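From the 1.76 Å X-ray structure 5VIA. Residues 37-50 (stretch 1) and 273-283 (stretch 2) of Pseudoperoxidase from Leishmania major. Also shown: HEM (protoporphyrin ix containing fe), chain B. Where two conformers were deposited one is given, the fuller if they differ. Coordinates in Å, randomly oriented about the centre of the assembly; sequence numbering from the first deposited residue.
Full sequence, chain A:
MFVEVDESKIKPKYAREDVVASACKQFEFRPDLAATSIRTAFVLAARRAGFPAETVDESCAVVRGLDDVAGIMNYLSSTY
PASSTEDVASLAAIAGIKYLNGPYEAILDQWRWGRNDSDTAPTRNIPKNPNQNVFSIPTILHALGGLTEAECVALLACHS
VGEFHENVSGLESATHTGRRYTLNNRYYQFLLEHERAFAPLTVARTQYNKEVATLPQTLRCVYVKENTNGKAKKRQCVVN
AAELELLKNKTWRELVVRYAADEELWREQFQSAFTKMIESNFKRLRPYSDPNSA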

# COMPACT_ATOMS: atom_id res chain seq x y z
N SER A 37 -7.09 3.17 2.06
CA SER A 37 -7.22 3.57 0.67
C SER A 37 -5.87 3.49 -0.04
O SER A 37 -5.81 3.19 -1.23
CB SER A 37 -7.81 4.98 0.56
OG SER A 37 -9.06 5.06 1.24
N ILE A 38 -4.79 3.76 0.69
CA ILE A 38 -3.45 3.64 0.13
C ILE A 38 -3.15 2.18 -0.13
O ILE A 38 -2.67 1.82 -1.21
CB ILE A 38 -2.38 4.22 1.07
CG1 ILE A 38 -2.55 5.73 1.20
CG2 ILE A 38 -0.96 3.87 0.56
CD1 ILE A 38 -1.65 6.34 2.25
N ARG A 39 -3.46 1.32 0.84
CA ARG A 39 -3.27 -0.11 0.65
C ARG A 39 -4.02 -0.60 -0.59
O ARG A 39 -3.51 -1.42 -1.35
CB ARG A 39 -3.72 -0.92 1.87
CG ARG A 39 -3.70 -2.42 1.56
CD ARG A 39 -3.74 -3.31 2.78
NE ARG A 39 -5.07 -3.46 3.31
CZ ARG A 39 -5.93 -4.41 2.96
NH1 ARG A 39 -5.60 -5.31 2.05
NH2 ARG A 39 -7.12 -4.43 3.52
N THR A 40 -5.23 -0.07 -0.78
CA THR A 40 -6.05 -0.43 -1.93
C THR A 40 -5.37 -0.18 -3.28
O THR A 40 -5.61 -0.91 -4.23
CB THR A 40 -7.38 0.32 -1.86
OG1 THR A 40 -8.03 -0.01 -0.62
CG2 THR A 40 -8.28 -0.09 -2.98
N ALA A 41 -4.51 0.84 -3.37
CA ALA A 41 -3.82 1.08 -4.63
C ALA A 41 -2.89 -0.09 -4.92
O ALA A 41 -2.73 -0.48 -6.08
CB ALA A 41 -3.04 2.37 -4.58
N PHE A 42 -2.27 -0.63 -3.87
CA PHE A 42 -1.43 -1.81 -4.00
C PHE A 42 -2.23 -3.08 -4.27
O PHE A 42 -1.86 -3.88 -5.15
CB PHE A 42 -0.51 -1.99 -2.76
CG PHE A 42 0.19 -3.33 -2.73
CD1 PHE A 42 1.02 -3.72 -3.79
CD2 PHE A 42 0.03 -4.19 -1.66
CE1 PHE A 42 1.67 -4.95 -3.76
CE2 PHE A 42 0.67 -5.42 -1.63
CZ PHE A 42 1.49 -5.80 -2.68
N VAL A 43 -3.32 -3.28 -3.53
CA VAL A 43 -4.21 -4.42 -3.79
C VAL A 43 -4.59 -4.47 -5.28
O VAL A 43 -4.47 -5.52 -5.93
CB VAL A 43 -5.49 -4.34 -2.92
CG1 VAL A 43 -6.38 -5.51 -3.21
CG2 VAL A 43 -5.13 -4.31 -1.43
N LEU A 44 -5.02 -3.33 -5.83
CA LEU A 44 -5.49 -3.30 -7.21
C LEU A 44 -4.35 -3.61 -8.17
O LEU A 44 -4.51 -4.42 -9.08
CB LEU A 44 -6.11 -1.94 -7.52
CG LEU A 44 -7.45 -1.69 -6.79
CD1 LEU A 44 -7.96 -0.29 -7.06
CD2 LEU A 44 -8.48 -2.73 -7.22
N ALA A 45 -3.20 -2.98 -7.95
CA ALA A 45 -2.05 -3.16 -8.83
C ALA A 45 -1.53 -4.58 -8.75
O ALA A 45 -1.15 -5.16 -9.78
CB ALA A 45 -0.96 -2.18 -8.47
N ALA A 46 -1.48 -5.15 -7.54
CA ALA A 46 -1.04 -6.53 -7.39
C ALA A 46 -1.98 -7.47 -8.13
O ALA A 46 -1.55 -8.45 -8.76
CB ALA A 46 -0.92 -6.93 -5.91
N ARG A 47 -3.28 -7.18 -8.06
CA ARG A 47 -4.25 -8.01 -8.76
C ARG A 47 -4.09 -7.92 -10.29
O ARG A 47 -4.14 -8.94 -10.99
CB ARG A 47 -5.68 -7.68 -8.33
CG ARG A 47 -6.00 -8.16 -6.91
CD ARG A 47 -7.31 -7.57 -6.39
NE ARG A 47 -8.44 -7.99 -7.20
CZ ARG A 47 -9.08 -9.14 -7.05
NH1 ARG A 47 -8.70 -10.00 -6.10
NH2 ARG A 47 -10.11 -9.44 -7.83
N ARG A 48 -3.89 -6.72 -10.81
CA ARG A 48 -3.66 -6.57 -12.25
C ARG A 48 -2.40 -7.31 -12.70
O ARG A 48 -2.31 -7.79 -13.84
CB ARG A 48 -3.57 -5.09 -12.63
CG ARG A 48 -4.87 -4.30 -12.45
CD ARG A 48 -4.80 -2.92 -13.15
NE ARG A 48 -3.62 -2.13 -12.76
CZ ARG A 48 -3.53 -1.41 -11.65
NH1 ARG A 48 -4.53 -1.39 -10.77
NH2 ARG A 48 -2.43 -0.71 -11.39
N ALA A 49 -1.42 -7.41 -11.81
CA ALA A 49 -0.14 -8.06 -12.13
C ALA A 49 -0.15 -9.57 -11.90
O ALA A 49 0.80 -10.26 -12.24
CB ALA A 49 0.99 -7.41 -11.34
N GLY A 50 -1.23 -10.09 -11.31
CA GLY A 50 -1.35 -11.53 -11.15
C GLY A 50 -0.88 -12.01 -9.78
O GLY A 50 -0.63 -13.20 -9.60
N ALA A 273 7.83 5.60 -7.70
CA ALA A 273 7.32 4.24 -7.54
C ALA A 273 5.79 4.22 -7.49
O ALA A 273 5.15 3.37 -8.13
CB ALA A 273 7.88 3.60 -6.27
N PHE A 274 5.21 5.12 -6.71
CA PHE A 274 3.77 5.07 -6.50
C PHE A 274 3.05 5.35 -7.81
O PHE A 274 2.07 4.69 -8.15
CB PHE A 274 3.32 6.04 -5.40
CG PHE A 274 2.00 5.68 -4.79
CD1 PHE A 274 0.82 6.08 -5.39
CD2 PHE A 274 1.93 4.94 -3.62
CE1 PHE A 274 -0.42 5.75 -4.83
CE2 PHE A 274 0.68 4.61 -3.05
CZ PHE A 274 -0.48 5.01 -3.67
N THR A 275 3.56 6.32 -8.56
CA THR A 275 3.01 6.59 -9.88
C THR A 275 3.09 5.37 -10.83
O THR A 275 2.10 5.04 -11.49
CB THR A 275 3.68 7.84 -10.50
OG1 THR A 275 3.17 9.00 -9.85
CG2 THR A 275 3.38 7.94 -12.00
N LYS A 276 4.25 4.72 -10.91
CA LYS A 276 4.37 3.51 -11.74
C LYS A 276 3.36 2.45 -11.29
O LYS A 276 2.72 1.79 -12.11
CB LYS A 276 5.77 2.90 -11.64
CG LYS A 276 6.88 3.60 -12.44
CD LYS A 276 8.13 2.70 -12.42
CE LYS A 276 9.31 3.22 -13.26
NZ LYS A 276 10.54 2.36 -13.07
N MET A 277 3.22 2.29 -9.98
CA MET A 277 2.28 1.30 -9.46
C MET A 277 0.86 1.57 -9.91
O MET A 277 0.17 0.67 -10.37
CB MET A 277 2.34 1.24 -7.93
CG MET A 277 1.42 0.16 -7.37
SD MET A 277 1.46 0.10 -5.57
CE MET A 277 0.71 1.68 -5.17
N ILE A 278 0.40 2.81 -9.78
CA ILE A 278 -1.00 3.11 -10.08
C ILE A 278 -1.26 3.22 -11.58
O ILE A 278 -2.41 3.30 -12.00
CB ILE A 278 -1.52 4.36 -9.35
CG1 ILE A 278 -0.70 5.60 -9.72
CG2 ILE A 278 -1.51 4.12 -7.83
CD1 ILE A 278 -1.27 6.89 -9.16
N GLU A 279 -0.19 3.24 -12.38
CA GLU A 279 -0.34 3.23 -13.84
C GLU A 279 -0.06 1.86 -14.42
O GLU A 279 -0.36 1.60 -15.60
CB GLU A 279 0.59 4.27 -14.50
CG GLU A 279 0.30 5.72 -14.11
CD GLU A 279 1.11 6.73 -14.91
OE1 GLU A 279 2.05 6.33 -15.64
OE2 GLU A 279 0.81 7.94 -14.79
N SER A 280 0.52 0.97 -13.61
CA SER A 280 0.91 -0.36 -14.08
C SER A 280 -0.25 -1.19 -14.61
O SER A 280 -1.34 -1.22 -14.02
CB SER A 280 1.64 -1.14 -12.99
OG SER A 280 0.82 -1.33 -11.83
N ASN A 281 -0.00 -1.87 -15.74
CA ASN A 281 -1.00 -2.72 -16.38
C ASN A 281 -2.27 -1.98 -16.77
O ASN A 281 -3.36 -2.55 -16.77
CB ASN A 281 -1.31 -3.96 -15.54
CG ASN A 281 -0.15 -4.94 -15.49
OD1 ASN A 281 0.47 -5.13 -14.44
ND2 ASN A 281 0.15 -5.55 -16.63
N PHE A 282 -2.13 -0.69 -17.10
CA PHE A 282 -3.19 0.08 -17.75
C PHE A 282 -2.67 0.53 -19.12
O PHE A 282 -1.52 0.92 -19.23
CB PHE A 282 -3.56 1.32 -16.93
CG PHE A 282 -4.39 1.03 -15.71
CD1 PHE A 282 -5.65 0.47 -15.83
CD2 PHE A 282 -3.92 1.34 -14.44
CE1 PHE A 282 -6.43 0.20 -14.70
CE2 PHE A 282 -4.69 1.09 -13.31
CZ PHE A 282 -5.94 0.51 -13.44
N LYS A 283 -3.51 0.49 -20.14
CA LYS A 283 -3.08 0.96 -21.46
C LYS A 283 -3.70 2.29 -21.87
O LYS A 283 -4.83 2.62 -21.47
CB LYS A 283 -3.37 -0.08 -22.53
CG LYS A 283 -2.56 -1.35 -22.36
CD LYS A 283 -3.00 -2.37 -23.38
CE LYS A 283 -2.20 -3.65 -23.24
NZ LYS A 283 -2.60 -4.60 -24.31
CHA HEM B . -0.83 -3.08 5.79
CHB HEM B . 2.31 -6.65 4.73
CHC HEM B . 3.23 -4.38 0.54
CHD HEM B . 0.67 -0.48 1.96
C1A HEM B . -0.12 -4.25 5.81
C2A HEM B . -0.32 -5.31 6.78
C3A HEM B . 0.53 -6.30 6.50
C4A HEM B . 1.32 -5.90 5.33
CMA HEM B . 0.67 -7.62 7.26
CAA HEM B . -1.37 -5.30 7.90
CBA HEM B . -2.69 -5.61 7.17
CGA HEM B . -3.89 -5.64 8.09
O1A HEM B . -3.92 -6.50 9.01
O2A HEM B . -4.84 -4.83 7.89
C1B HEM B . 2.84 -6.38 3.48
C2B HEM B . 3.80 -7.17 2.75
C3B HEM B . 4.05 -6.57 1.58
C4B HEM B . 3.28 -5.33 1.55
CMB HEM B . 4.39 -8.50 3.24
CAB HEM B . 5.04 -7.13 0.53
CBB HEM B . 4.91 -6.87 -0.78
C1C HEM B . 2.64 -3.13 0.55
C2C HEM B . 2.73 -2.10 -0.50
C3C HEM B . 2.01 -1.03 -0.09
C4C HEM B . 1.45 -1.34 1.22
CMC HEM B . 3.52 -2.30 -1.83
CAC HEM B . 1.70 0.34 -0.75
CBC HEM B . 2.03 0.63 -2.02
C1D HEM B . 0.03 -0.80 3.14
C2D HEM B . -0.80 0.10 3.90
C3D HEM B . -1.27 -0.71 5.10
C4D HEM B . -0.67 -2.02 4.94
CMD HEM B . -1.15 1.57 3.58
CAD HEM B . -2.22 -0.24 6.24
CBD HEM B . -3.63 -0.53 5.72
CGD HEM B . -4.68 -0.16 6.74
O1D HEM B . -5.88 -0.54 6.54
O2D HEM B . -4.32 0.50 7.75
NA HEM B . 0.89 -4.64 4.94
NB HEM B . 2.55 -5.26 2.73
NC HEM B . 1.85 -2.62 1.59
ND HEM B . 0.10 -2.03 3.78
FE HEM B . 1.31 -3.69 3.25
O HOH W 1 -0.24 -3.97 -11.97

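Helices pack closely where one presents small side chains and the other fills the space with larger ones, and the contact between residues 37-50 and 273-283 of this pseudoperoxidase illustrates the principle. The helix axes cross at 52° and approach to 9.2 Å. Ala-41 and Ala-45, one turn apart, both point toward the second stretch, and their single methyl groups leave room for larger neighbours. Ala-41 CB touches Phe-274 CZ at 3.8 Å, Met-277 CE at 3.9 Å and Ile-278 CG2 at 4.0 Å, while Ala-45 CB lies 3.5 Å from Met-277 CG. Met-277 leaves its helix sideways, but its flexible, extended chain (chi1 and chi2 both t) brings its end nearer, placing SD 4.0 Å from Phe-42 CB and at the edge of the Phe-42 ring. Ile-38 CG2 meets the edge of the Phe-274 ring, 4.0 Å from CE2. This buried apolar cluster continues to the heme, with Met-277 CE 3.6 Å from HEM CBC.

Farther along, the second helix ends and the contact becomes polar. Ser-280 OG donates to Met-277 O (2.6 Å). A water lies 2.8 Å from Ser-280 OG and also within hydrogen-bonding reach of Ala-45 O and Asn-281 OD1, bridging the stretches; it can donate to only two of these three acceptors at a time. Beside it, Arg-48 has the largest covered area of any residue here. Arg-48 NE and Arg-48 NH2 donate to Ser-280 O at 2.8 and 2.9 Å, a forked grip on one carbonyl. Phe-282 lies over one face of the guanidinium, with CE2 3.2 Å from Arg-48 CZ, and Arg-48 CD makes a CH-pi contact with its ring. Arginine suits this edge because its planar group can hydrogen bond in its plane while packing against an aromatic ring.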